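Local atomic coordinates of 6-carboxyhexanoate--CoA ligase (Aquifex aeolicus, PDB entry 5TVA), a protein that belongs to the BioW family of CoA ligases and binds adenosine monophosphate and coenzyme A side by side in one chain. Residues 7-12 and 47-52; 176-181 and 215-220; 186-191 and 204-209. One frame throughout, in Å; residues are numbered along the deposited sequence.

Interaction 1: 7-12 and 47-52; sequences RMRAQK and NVKVEK. With COA (coenzyme A), chain D.
The carbonyl oxygen of Arg-7 is gripped by several groups. Lys-49 N donates to Arg-7 O at 2.8 Å, and the CA-H of Val-48 approaches the same oxygen, with Val-48 CA 3.2 Å from Arg-7 O. Water 1 lies within bonding distance of it and may donate to it, while accepting from Asn-47 ND2. Arg-7 with Lys-49 and Arg-9 with Asn-47 are hydrogen-bonded antiparallel pairs, and these four side chains share one face of the sheet. Met-8 with Val-48, between them, is a non-hydrogen-bonded pair whose side chains lie on the other face.

Lys-49 CE sits over the centre of the Arg-7 guanidinium, 3.5 Å above its plane. Arg-7 NH2 forms a salt bridge with Glu-51 OE1 at 3.2 Å, the two flat groups being turned 43° apart. Water 2 lies in the guanidinium plane and joins Arg-7 NE to Lys-49 O.

Arg-9 and Asn-47 run side by side, with amide and guanidinium stacked at 24°. Asn-47 CB covers one guanidinium face of Arg-9, and coenzyme A C4B the opposite one. Arg-9 CG stands between the backbone N and the carbonyl carbon (chi1 68°), and the chain then extends to place NH1 3.1 Å from coenzyme A O4A, a hydrogen bond in the guanidinium plane. Lys-49 NZ bonds to coenzyme A O2A at 3.0 Å, and weakly to O5A and O4A.

Lys-49 NZ is also only 3.9 Å from Arg-7 NH1. The diphosphate and Glu-51 probably offset this crowding of like charges, consistent with a site that balances diphosphate charge.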
loop_
_atom_site.group_PDB
_atom_site.type_symbol
_atom_site.label_atom_id
_atom_site.label_comp_id
_atom_site.label_asym_id
_atom_site.label_seq_id
_atom_site.Cartn_x
_atom_site.Cartn_y
_atom_site.Cartn_z
ATOM N N ARG A 7 5.352 14.138 6.704
ATOM C CA ARG A 7 4.295 13.710 5.791
ATOM C C ARG A 7 4.012 14.796 4.771
ATOM O O ARG A 7 3.743 15.938 5.148
ATOM C CB ARG A 7 2.995 13.376 6.529
ATOM C CG ARG A 7 3.016 12.077 7.312
ATOM C CD ARG A 7 1.701 11.894 8.116
ATOM N NE ARG A 7 1.738 12.658 9.364
ATOM C CZ ARG A 7 0.702 12.847 10.197
ATOM N NH1 ARG A 7 -0.500 12.340 9.927
ATOM N NH2 ARG A 7 0.871 13.553 11.313
ATOM N N MET A 8 4.023 14.421 3.488
ATOM C CA MET A 8 3.761 15.337 2.387
ATOM C C MET A 8 2.610 14.808 1.547
ATOM O O MET A 8 2.543 13.613 1.261
ATOM C CB MET A 8 5.018 15.502 1.517
ATOM C CG MET A 8 4.876 16.450 0.287
ATOM S SD MET A 8 4.079 15.745 -1.192
ATOM C CE MET A 8 5.252 14.463 -1.638
ATOM N N ARG A 9 1.704 15.700 1.160
ATOM C CA ARG A 9 0.707 15.431 0.133
ATOM C C ARG A 9 0.648 16.635 -0.795
ATOM O O ARG A 9 0.907 17.767 -0.370
ATOM C CB ARG A 9 -0.668 15.178 0.736
ATOM C CG ARG A 9 -1.266 16.418 1.388
ATOM C CD ARG A 9 -2.558 16.089 2.090
ATOM N NE ARG A 9 -3.340 17.282 2.395
ATOM C CZ ARG A 9 -3.378 17.848 3.597
ATOM N NH1 ARG A 9 -2.684 17.318 4.599
ATOM N NH2 ARG A 9 -4.101 18.934 3.801
ATOM N N ALA A 10 0.322 16.391 -2.067
ATOM C CA ALA A 10 0.286 17.455 -3.071
ATOM C C ALA A 10 -0.867 17.217 -4.031
ATOM O O ALA A 10 -1.163 16.073 -4.384
ATOM C CB ALA A 10 1.602 17.556 -3.852
ATOM N N GLN A 11 -1.531 18.303 -4.422
ATOM C CA GLN A 11 -2.678 18.280 -5.316
ATOM C C GLN A 11 -2.373 19.076 -6.578
ATOM O O GLN A 11 -1.497 19.947 -6.600
ATOM C CB GLN A 11 -3.945 18.866 -4.656
ATOM C CG GLN A 11 -4.595 17.946 -3.658
ATOM C CD GLN A 11 -5.850 18.534 -3.055
ATOM O OE1 GLN A 11 -6.004 19.760 -2.973
ATOM N NE2 GLN A 11 -6.771 17.661 -2.639
ATOM N N LYS A 12 -3.123 18.769 -7.629
ATOM C CA LYS A 12 -3.115 19.554 -8.854
ATOM C C LYS A 12 -4.521 19.510 -9.424
ATOM O O LYS A 12 -5.058 18.423 -9.653
ATOM C CB LYS A 12 -2.102 19.027 -9.868
ATOM C CG LYS A 12 -1.553 20.141 -10.729
ATOM C CD LYS A 12 -1.390 19.740 -12.192
ATOM C CE LYS A 12 -1.121 20.959 -13.092
ATOM N NZ LYS A 12 -1.809 20.859 -14.426
ATOM N N ASN A 47 1.014 20.207 1.184
ATOM C CA ASN A 47 1.081 20.289 2.635
ATOM C C ASN A 47 2.194 19.387 3.130
ATOM O O ASN A 47 2.353 18.262 2.640
ATOM C CB ASN A 47 -0.242 19.874 3.294
ATOM C CG ASN A 47 -0.363 20.388 4.721
ATOM O OD1 ASN A 47 -0.691 21.553 4.931
ATOM N ND2 ASN A 47 -0.102 19.528 5.706
ATOM N N VAL A 48 2.982 19.894 4.071
ATOM C CA VAL A 48 4.003 19.110 4.758
ATOM C C VAL A 48 3.754 19.199 6.267
ATOM O O VAL A 48 3.642 20.305 6.808
ATOM C CB VAL A 48 5.412 19.622 4.417
ATOM C CG1 VAL A 48 6.469 18.789 5.128
ATOM C CG2 VAL A 48 5.633 19.657 2.863
ATOM N N LYS A 49 3.687 18.043 6.945
ATOM C CA LYS A 49 3.582 17.965 8.406
ATOM C C LYS A 49 4.839 17.352 9.001
ATOM O O LYS A 49 5.236 16.249 8.614
ATOM C CB LYS A 49 2.375 17.124 8.852
ATOM C CG LYS A 49 1.049 17.645 8.392
ATOM C CD LYS A 49 -0.108 16.985 9.145
ATOM C CE LYS A 49 -0.553 15.715 8.487
ATOM N NZ LYS A 49 -2.042 15.617 8.443
ATOM N N VAL A 50 5.445 18.042 9.959
ATOM C CA VAL A 50 6.563 17.508 10.727
ATOM C C VAL A 50 6.107 17.316 12.172
ATOM O O VAL A 50 5.726 18.280 12.850
ATOM C CB VAL A 50 7.782 18.425 10.663
ATOM C CG1 VAL A 50 8.967 17.755 11.358
ATOM C CG2 VAL A 50 8.092 18.767 9.214
ATOM N N GLU A 51 6.168 16.076 12.651
ATOM C CA GLU A 51 5.583 15.687 13.935
ATOM C C GLU A 51 6.629 14.902 14.703
ATOM O O GLU A 51 7.118 13.882 14.212
ATOM C CB GLU A 51 4.329 14.845 13.701
ATOM C CG GLU A 51 3.476 14.549 14.893
ATOM C CD GLU A 51 2.208 13.824 14.475
ATOM O OE1 GLU A 51 2.315 12.658 14.023
ATOM O OE2 GLU A 51 1.118 14.437 14.557
ATOM N N LYS A 52 6.995 15.378 15.884
ATOM C CA LYS A 52 7.885 14.592 16.732
ATOM C C LYS A 52 7.211 13.270 17.100
ATOM O O LYS A 52 6.034 13.245 17.464
ATOM C CB LYS A 52 8.239 15.378 17.993
ATOM C CG LYS A 52 9.389 14.798 18.815
ATOM C CD LYS A 52 9.586 15.619 20.088
ATOM C CE LYS A 52 11.055 15.794 20.427
ATOM N NZ LYS A 52 11.258 16.737 21.567
HETATM N N1A COA D . -4.703 9.751 -1.712
HETATM C C2A COA D . -5.687 10.644 -1.897
HETATM N N3A COA D . -5.884 11.645 -1.048
HETATM C C4A COA D . -5.110 11.775 0.048
HETATM C C5A COA D . -4.077 10.864 0.278
HETATM C C6A COA D . -3.899 9.824 -0.670
HETATM N N6A COA D . -2.795 8.804 -0.447
HETATM N N7A COA D . -3.448 11.211 1.403
HETATM C C8A COA D . -4.043 12.287 1.881
HETATM N N9A COA D . -5.026 12.658 1.057
HETATM C C1B COA D . -5.907 13.801 1.433
HETATM C C2B COA D . -6.942 14.258 0.861
HETATM O O2B COA D . -7.878 13.243 0.375
HETATM C C3B COA D . -7.542 14.801 2.328
HETATM O O3B COA D . -7.908 13.610 3.074
HETATM P P3B COA D . -9.436 13.032 3.469
HETATM O O7A COA D . -9.355 12.582 4.895
HETATM O O8A COA D . -10.518 14.057 3.308
HETATM O O9A COA D . -9.796 11.837 2.627
HETATM C C4B COA D . -6.547 15.437 2.880
HETATM O O4B COA D . -5.278 15.077 2.038
HETATM C C5B COA D . -6.264 15.083 4.418
HETATM O O5B COA D . -5.572 13.887 4.531
HETATM P P1A COA D . -4.428 13.549 5.706
HETATM O O1A COA D . -4.844 12.275 6.452
HETATM O O2A COA D . -4.219 14.688 6.675
HETATM O O3A COA D . -3.018 13.205 4.928
HETATM P P2A COA D . -1.453 13.338 5.537
HETATM O O4A COA D . -1.065 14.816 5.396
HETATM O O5A COA D . -1.405 12.999 7.035
HETATM O O6A COA D . -0.462 12.341 4.600
HETATM C CBP COA D . 0.198 10.292 3.171
HETATM C CCP COA D . -0.837 10.985 4.194
HETATM C CDP COA D . 0.070 10.955 1.774
HETATM C CEP COA D . 1.641 10.628 3.608
HETATM C CAP COA D . -0.054 8.687 3.090
HETATM O OAP COA D . -0.826 8.316 2.009
HETATM C C9P COA D . 1.222 7.804 2.994
HETATM O O9P COA D . 1.758 7.354 3.984
HETATM N N8P COA D . 1.805 7.480 1.695
HETATM C C7P COA D . 3.049 6.654 1.575
HETATM C C6P COA D . 2.819 5.345 0.834
HETATM C C5P COA D . 2.352 5.496 -0.657
HETATM O O5P COA D . 1.479 6.218 -0.958
HETATM N N4P COA D . 3.036 4.675 -1.689
HETATM C C3P COA D . 2.626 4.819 -3.145
HETATM C C2P COA D . 3.193 3.627 -3.926
HETATM S S1P COA D . 2.619 2.156 -3.022
HETATM O O HOH W 1 0.724 16.733 5.006
HETATM O O HOH W 2 3.876 14.015 10.124
#

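Interaction 2: 176-181 and 215-220. With AMP (adenosine monophosphate), chain C.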
loop_
_atom_site.group_PDB
_atom_site.type_symbol
_atom_site.label_atom_id
_atom_site.label_comp_id
_atom_site.label_asym_id
_atom_site.label_seq_id
_atom_site.Cartn_x
_atom_site.Cartn_y
_atom_site.Cartn_z
ATOM N N VAL A 176 -4.485 -9.826 7.099
ATOM C CA VAL A 176 -4.110 -11.189 6.742
ATOM C C VAL A 176 -3.458 -11.212 5.367
ATOM O O VAL A 176 -2.412 -11.848 5.165
ATOM C CB VAL A 176 -5.340 -12.119 6.794
ATOM C CG1 VAL A 176 -4.957 -13.527 6.343
ATOM C CG2 VAL A 176 -5.966 -12.146 8.223
ATOM N N ALA A 177 -4.063 -10.519 4.405
ATOM C CA ALA A 177 -3.589 -10.531 3.024
ATOM C C ALA A 177 -4.026 -9.241 2.353
ATOM O O ALA A 177 -4.985 -8.596 2.786
ATOM C CB ALA A 177 -4.136 -11.737 2.238
ATOM N N GLU A 178 -3.330 -8.878 1.272
ATOM C CA GLU A 178 -3.612 -7.639 0.564
ATOM C C GLU A 178 -3.661 -7.882 -0.941
ATOM O O GLU A 178 -2.859 -8.658 -1.477
ATOM C CB GLU A 178 -2.552 -6.587 0.891
ATOM C CG GLU A 178 -2.768 -5.247 0.156
ATOM C CD GLU A 178 -1.710 -4.211 0.488
ATOM O OE1 GLU A 178 -0.975 -4.406 1.469
ATOM O OE2 GLU A 178 -1.620 -3.190 -0.218
ATOM N N LEU A 179 -4.590 -7.206 -1.621
ATOM C CA LEU A 179 -4.612 -7.123 -3.078
ATOM C C LEU A 179 -4.459 -5.667 -3.514
ATOM O O LEU A 179 -5.125 -4.779 -2.980
ATOM C CB LEU A 179 -5.912 -7.714 -3.660
ATOM C CG LEU A 179 -6.223 -7.507 -5.152
ATOM C CD1 LEU A 179 -5.303 -8.319 -6.049
ATOM C CD2 LEU A 179 -7.673 -7.851 -5.472
ATOM N N CYS A 180 -3.582 -5.419 -4.490
ATOM C CA CYS A 180 -3.297 -4.051 -4.918
ATOM C C CYS A 180 -2.906 -4.019 -6.390
ATOM O O CYS A 180 -2.038 -4.788 -6.822
ATOM C CB CYS A 180 -2.159 -3.441 -4.085
ATOM S SG CYS A 180 -1.620 -1.738 -4.533
ATOM N N TRP A 181 -3.535 -3.122 -7.143
ATOM C CA TRP A 181 -2.921 -2.612 -8.362
ATOM C C TRP A 181 -3.166 -1.111 -8.461
ATOM O O TRP A 181 -4.066 -0.553 -7.816
ATOM C CB TRP A 181 -3.393 -3.361 -9.625
ATOM C CG TRP A 181 -4.834 -3.264 -9.996
ATOM C CD1 TRP A 181 -5.449 -2.223 -10.621
ATOM C CD2 TRP A 181 -5.836 -4.282 -9.831
ATOM N NE1 TRP A 181 -6.782 -2.514 -10.832
ATOM C CE2 TRP A 181 -7.041 -3.772 -10.360
ATOM C CE3 TRP A 181 -5.834 -5.564 -9.271
ATOM C CZ2 TRP A 181 -8.234 -4.497 -10.342
ATOM C CZ3 TRP A 181 -7.020 -6.287 -9.257
ATOM C CH2 TRP A 181 -8.205 -5.749 -9.788
ATOM N N ARG A 215 -6.845 -0.863 -3.328
ATOM C CA ARG A 215 -6.300 -1.855 -2.422
ATOM C C ARG A 215 -7.446 -2.461 -1.624
ATOM O O ARG A 215 -8.388 -1.762 -1.233
ATOM C CB ARG A 215 -5.252 -1.246 -1.468
ATOM C CG ARG A 215 -3.863 -1.120 -2.058
ATOM C CD ARG A 215 -2.827 -0.599 -1.063
ATOM N NE ARG A 215 -2.300 0.662 -1.550
ATOM C CZ ARG A 215 -1.083 0.859 -2.053
ATOM N NH1 ARG A 215 -0.181 -0.110 -2.098
ATOM N NH2 ARG A 215 -0.769 2.065 -2.462
ATOM N N VAL A 216 -7.362 -3.766 -1.398
ATOM C CA VAL A 216 -8.277 -4.474 -0.518
ATOM C C VAL A 216 -7.433 -5.123 0.567
ATOM O O VAL A 216 -6.499 -5.879 0.261
ATOM C CB VAL A 216 -9.126 -5.516 -1.269
ATOM C CG1 VAL A 216 -10.029 -6.291 -0.278
ATOM C CG2 VAL A 216 -9.978 -4.833 -2.331
ATOM N N TYR A 217 -7.748 -4.807 1.830
ATOM C CA TYR A 217 -7.115 -5.429 2.985
ATOM C C TYR A 217 -8.046 -6.511 3.518
ATOM O O TYR A 217 -9.207 -6.222 3.855
ATOM C CB TYR A 217 -6.833 -4.403 4.085
ATOM C CG TYR A 217 -5.834 -3.303 3.785
ATOM C CD1 TYR A 217 -5.008 -3.354 2.657
ATOM C CD2 TYR A 217 -5.700 -2.209 4.652
ATOM C CE1 TYR A 217 -4.097 -2.355 2.397
ATOM C CE2 TYR A 217 -4.781 -1.188 4.392
ATOM C CZ TYR A 217 -3.980 -1.272 3.255
ATOM O OH TYR A 217 -3.049 -0.282 2.971
ATOM N N PHE A 218 -7.537 -7.744 3.638
ATOM C CA PHE A 218 -8.338 -8.854 4.166
ATOM C C PHE A 218 -8.096 -8.957 5.670
ATOM O O PHE A 218 -6.981 -9.293 6.099
ATOM C CB PHE A 218 -7.998 -10.161 3.452
ATOM C CG PHE A 218 -8.311 -10.136 1.975
ATOM C CD1 PHE A 218 -9.584 -10.423 1.517
ATOM C CD2 PHE A 218 -7.331 -9.781 1.043
ATOM C CE1 PHE A 218 -9.875 -10.377 0.163
ATOM C CE2 PHE A 218 -7.619 -9.738 -0.312
ATOM C CZ PHE A 218 -8.879 -10.044 -0.749
ATOM N N VAL A 219 -9.135 -8.658 6.470
ATOM C CA VAL A 219 -9.019 -8.565 7.926
ATOM C C VAL A 219 -10.099 -9.396 8.617
ATOM O O VAL A 219 -11.221 -9.537 8.128
ATOM C CB VAL A 219 -9.116 -7.101 8.437
ATOM C CG1 VAL A 219 -8.014 -6.215 7.841
ATOM C CG2 VAL A 219 -10.501 -6.526 8.165
ATOM N N SER A 220 -9.757 -9.921 9.789
ATOM C CA SER A 220 -10.734 -10.598 10.635
ATOM C C SER A 220 -11.557 -9.550 11.379
ATOM O O SER A 220 -10.987 -8.706 12.081
ATOM C CB SER A 220 -10.019 -11.524 11.612
ATOM O OG SER A 220 -10.937 -12.404 12.229
HETATM P P AMP C . -0.779 4.226 -5.145
HETATM O O1P AMP C . 0.051 3.219 -4.379
HETATM O O2P AMP C . -0.499 5.627 -4.641
HETATM O O3P AMP C . -0.860 4.051 -6.658
HETATM O "O5'" AMP C . -2.299 3.950 -4.734
HETATM C "C5'" AMP C . -3.047 2.857 -5.265
HETATM C "C4'" AMP C . -4.434 2.843 -4.665
HETATM O "O4'" AMP C . -4.349 2.348 -3.302
HETATM C "C3'" AMP C . -5.091 4.222 -4.567
HETATM O "O3'" AMP C . -5.912 4.519 -5.682
HETATM C "C2'" AMP C . -5.857 4.191 -3.253
HETATM O "O2'" AMP C . -7.169 3.689 -3.458
HETATM C "C1'" AMP C . -5.059 3.180 -2.424
HETATM N N9 AMP C . -4.088 3.821 -1.507
HETATM C C8 AMP C . -3.237 4.825 -1.795
HETATM N N7 AMP C . -2.502 5.174 -0.703
HETATM C C5 AMP C . -2.873 4.388 0.325
HETATM C C6 AMP C . -2.489 4.199 1.749
HETATM N N6 AMP C . -1.540 4.955 2.345
HETATM N N1 AMP C . -3.143 3.237 2.457
HETATM C C2 AMP C . -4.102 2.480 1.905
HETATM N N3 AMP C . -4.493 2.596 0.624
HETATM C C4 AMP C . -3.927 3.502 -0.211
#
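Backbone bonds join Leu-179 and Val-216 in both directions, the Val-216 N to Leu-179 O bond measuring 2.9 Å. Further along, Phe-218 N donates to Ala-177 O, and Val-176 N donates to Phe-218 O at 2.7 Å. Val-176 and Ala-177 both face Phe-218, which makes a classic beta bulge.

Apolar contacts gather round Phe-218. Ala-177 CB is 3.9 Å from Phe-218 CD2, while Val-216 CG1 lies over one face of the ring, offset toward its rim. Helices 73-85 and 91-102 pack against this side.

Polar groups occupy the other face. Cys-180 SG sits over a face of the Arg-215 guanidinium, 3.3 Å from Arg-215 NH1. Glu-178 OE2 lies at the edge of that guanidinium, a long salt bridge of 3.9 Å to Arg-215 NH1. The Glu-178 chain is fully extended and runs alongside Tyr-217. Tyr-191 OH bonds to both Glu-178 OE2 and Arg-215 NH1, and Thr-136 holds Tyr-217 OH.

Adenosine monophosphate is met by a weak hydrogen bond from Arg-215 NE to O4'. Tyr-217 OH comes 3.1 Å from C2 of its adenine. Glu-178 and Tyr-191 probably act as a second shell that helps position Arg-215, which also touches coenzyme A.

Interaction 3: 186-191 and 204-209; sequences DYVTGY and PLKEKG
Val-188 points into the 204-209 segment and makes the largest single share of the contact. Its backbone O accepts from Leu-205 N at 3.1 Å, the donor lying nearly in line with the carbonyl and the N-H somewhat bent (154°). The CA-H of Pro-204 also approaches that oxygen, with Pro-204 CA 3.3 Å from Val-188 O. The side chains of Val-188 and Pro-204 lie alongside one another, CB to CB 4.0 Å. Val-188 CG1, anti to the carbonyl carbon (chi1 -76°), reaches forward to Lys-206 O at 3.5 Å and also meets Lys-208 CA.

To one side of this, Leu-205 CD1 rests 3.6 Å from Gly-190 CA, where no side chain stands in its way. To the other, the Lys-208 chain passes along the backbone of Asp-186 and ends in a weak hydrogen bond from Lys-208 NZ to Asp-186 O, 3.2 Å long. Lys-206 CE packs at 3.4 Å from Tyr-187 O, and its extended chain carries NZ on to Asp-210 O and Ser-182 O.

Further groups fix these residues in place. The peptide bond before Pro-204 is cis, which turns the chain as it leaves strand 198-203. Arg-77 holds Leu-205 O, and Leu-205 packs on Ala-76 of the same helix, 73-85.

Strands 190-194 and 198-203 form an antiparallel beta hairpin, in which Gly-190 is paired through its backbone with Ile-202. This contact lies at its open end, where the two flanking loops stay together beyond the regular strand pairing.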
loop_
_atom_site.group_PDB
_atom_site.type_symbol
_atom_site.label_atom_id
_atom_site.label_comp_id
_atom_site.label_asym_id
_atom_site.label_seq_id
_atom_site.Cartn_x
_atom_site.Cartn_y
_atom_site.Cartn_z
ATOM N N ASP A 186 -0.849 3.863 -16.676
ATOM C CA ASP A 186 0.356 3.387 -17.357
ATOM C C ASP A 186 1.022 2.219 -16.641
ATOM O O ASP A 186 1.520 1.299 -17.298
ATOM C CB ASP A 186 1.382 4.519 -17.519
ATOM C CG ASP A 186 1.038 5.487 -18.650
ATOM O OD1 ASP A 186 -0.121 5.502 -19.128
ATOM O OD2 ASP A 186 1.947 6.241 -19.058
ATOM N N TYR A 187 1.073 2.249 -15.309
ATOM C CA TYR A 187 1.665 1.160 -14.539
ATOM C C TYR A 187 0.621 0.061 -14.362
ATOM O O TYR A 187 -0.549 0.345 -14.087
ATOM C CB TYR A 187 2.149 1.688 -13.190
ATOM C CG TYR A 187 3.224 0.884 -12.488
ATOM C CD1 TYR A 187 4.570 1.208 -12.637
ATOM C CD2 TYR A 187 2.892 -0.165 -11.633
ATOM C CE1 TYR A 187 5.563 0.490 -11.971
ATOM C CE2 TYR A 187 3.875 -0.890 -10.964
ATOM C CZ TYR A 187 5.205 -0.560 -11.136
ATOM O OH TYR A 187 6.186 -1.272 -10.471
ATOM N N VAL A 188 1.030 -1.192 -14.553
ATOM C CA VAL A 188 0.059 -2.276 -14.680
ATOM C C VAL A 188 0.508 -3.505 -13.902
ATOM O O VAL A 188 -0.199 -4.519 -13.870
ATOM C CB VAL A 188 -0.187 -2.637 -16.157
ATOM C CG1 VAL A 188 -1.079 -1.590 -16.821
ATOM C CG2 VAL A 188 1.155 -2.813 -16.896
ATOM N N THR A 189 1.687 -3.439 -13.295
ATOM C CA THR A 189 2.015 -4.402 -12.256
ATOM C C THR A 189 1.192 -4.092 -11.003
ATOM O O THR A 189 0.898 -2.929 -10.699
ATOM C CB THR A 189 3.516 -4.372 -11.946
ATOM O OG1 THR A 189 4.246 -4.733 -13.119
ATOM C CG2 THR A 189 3.887 -5.356 -10.817
ATOM N N GLY A 190 0.770 -5.147 -10.316
ATOM C CA GLY A 190 0.100 -5.035 -9.037
ATOM C C GLY A 190 0.728 -6.030 -8.089
ATOM O O GLY A 190 1.821 -6.523 -8.387
ATOM N N TYR A 191 0.093 -6.346 -6.959
ATOM C CA TYR A 191 0.657 -7.405 -6.142
ATOM C C TYR A 191 -0.415 -8.036 -5.264
ATOM O O TYR A 191 -1.569 -7.604 -5.206
ATOM C CB TYR A 191 1.824 -6.907 -5.289
ATOM C CG TYR A 191 1.483 -5.880 -4.229
ATOM C CD1 TYR A 191 0.865 -6.253 -3.028
ATOM C CD2 TYR A 191 1.807 -4.544 -4.410
ATOM C CE1 TYR A 191 0.574 -5.305 -2.049
ATOM C CE2 TYR A 191 1.534 -3.595 -3.447
ATOM C CZ TYR A 191 0.913 -3.976 -2.260
ATOM O OH TYR A 191 0.650 -3.016 -1.308
ATOM N N PRO A 204 -0.163 -8.427 -16.091
ATOM C CA PRO A 204 -0.796 -7.167 -15.703
ATOM C C PRO A 204 -2.173 -7.374 -15.070
ATOM O O PRO A 204 -2.957 -8.203 -15.540
ATOM C CB PRO A 204 -0.920 -6.433 -17.036
ATOM C CG PRO A 204 -1.190 -7.559 -18.023
ATOM C CD PRO A 204 -0.545 -8.818 -17.462
ATOM N N LEU A 205 -2.472 -6.619 -14.019
ATOM C CA LEU A 205 -3.774 -6.708 -13.374
ATOM C C LEU A 205 -4.792 -5.723 -13.952
ATOM O O LEU A 205 -5.946 -5.704 -13.499
ATOM C CB LEU A 205 -3.619 -6.521 -11.856
ATOM C CG LEU A 205 -3.000 -7.720 -11.120
ATOM C CD1 LEU A 205 -2.581 -7.387 -9.686
ATOM C CD2 LEU A 205 -3.998 -8.861 -11.118
ATOM N N LYS A 206 -4.404 -4.930 -14.953
ATOM C CA LYS A 206 -5.365 -4.156 -15.731
ATOM C C LYS A 206 -4.780 -3.861 -17.104
ATOM O O LYS A 206 -3.565 -3.933 -17.319
ATOM C CB LYS A 206 -5.744 -2.840 -15.045
ATOM C CG LYS A 206 -4.600 -1.843 -14.975
ATOM C CD LYS A 206 -5.084 -0.481 -14.544
ATOM C CE LYS A 206 -3.933 0.365 -14.063
ATOM N NZ LYS A 206 -4.429 1.679 -13.595
ATOM N N GLU A 207 -5.675 -3.497 -18.020
ATOM C CA GLU A 207 -5.260 -3.007 -19.326
ATOM C C GLU A 207 -4.611 -1.638 -19.194
ATOM O O GLU A 207 -5.090 -0.779 -18.448
ATOM C CB GLU A 207 -6.456 -2.929 -20.270
ATOM C CG GLU A 207 -6.207 -3.606 -21.611
ATOM C CD GLU A 207 -5.841 -5.066 -21.463
ATOM O OE1 GLU A 207 -4.648 -5.402 -21.678
ATOM O OE2 GLU A 207 -6.752 -5.865 -21.131
ATOM N N LYS A 208 -3.514 -1.439 -19.926
ATOM C CA LYS A 208 -2.781 -0.179 -19.934
ATOM C C LYS A 208 -3.648 0.952 -20.470
ATOM O O LYS A 208 -3.659 1.213 -21.676
ATOM C CB LYS A 208 -1.505 -0.321 -20.768
ATOM C CG LYS A 208 -0.521 0.834 -20.637
ATOM C CD LYS A 208 0.858 0.400 -21.116
ATOM C CE LYS A 208 1.962 1.337 -20.624
ATOM N NZ LYS A 208 3.096 0.566 -20.013
ATOM N N GLY A 209 -4.363 1.635 -19.579
ATOM C CA GLY A 209 -5.286 2.684 -19.969
ATOM C C GLY A 209 -6.477 2.765 -19.034
ATOM O O GLY A 209 -7.215 3.757 -19.036
#

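Overall arrangement
From the N terminus, interaction 1 comes first. It closes a loop that holds strand 15-25 and helix 29-37, and it pairs strand 3-12 with strand 45-52 in a three-stranded antiparallel sheet. Interaction 2 opens much later, at 176-181, and closes at 215-220. Interaction 3 lies within that span and closes a shorter loop, so the two are nested. Interaction 2 lies in the six-stranded mixed sheet. Interaction 3 joins strand 190-194 of that sheet, with the loop before it, to the loop after strand 198-203. The two touch directly. Interaction 1 touches neither. Its centre is about 26 Å from that of interaction 2, on the opposite side of the chain's centre.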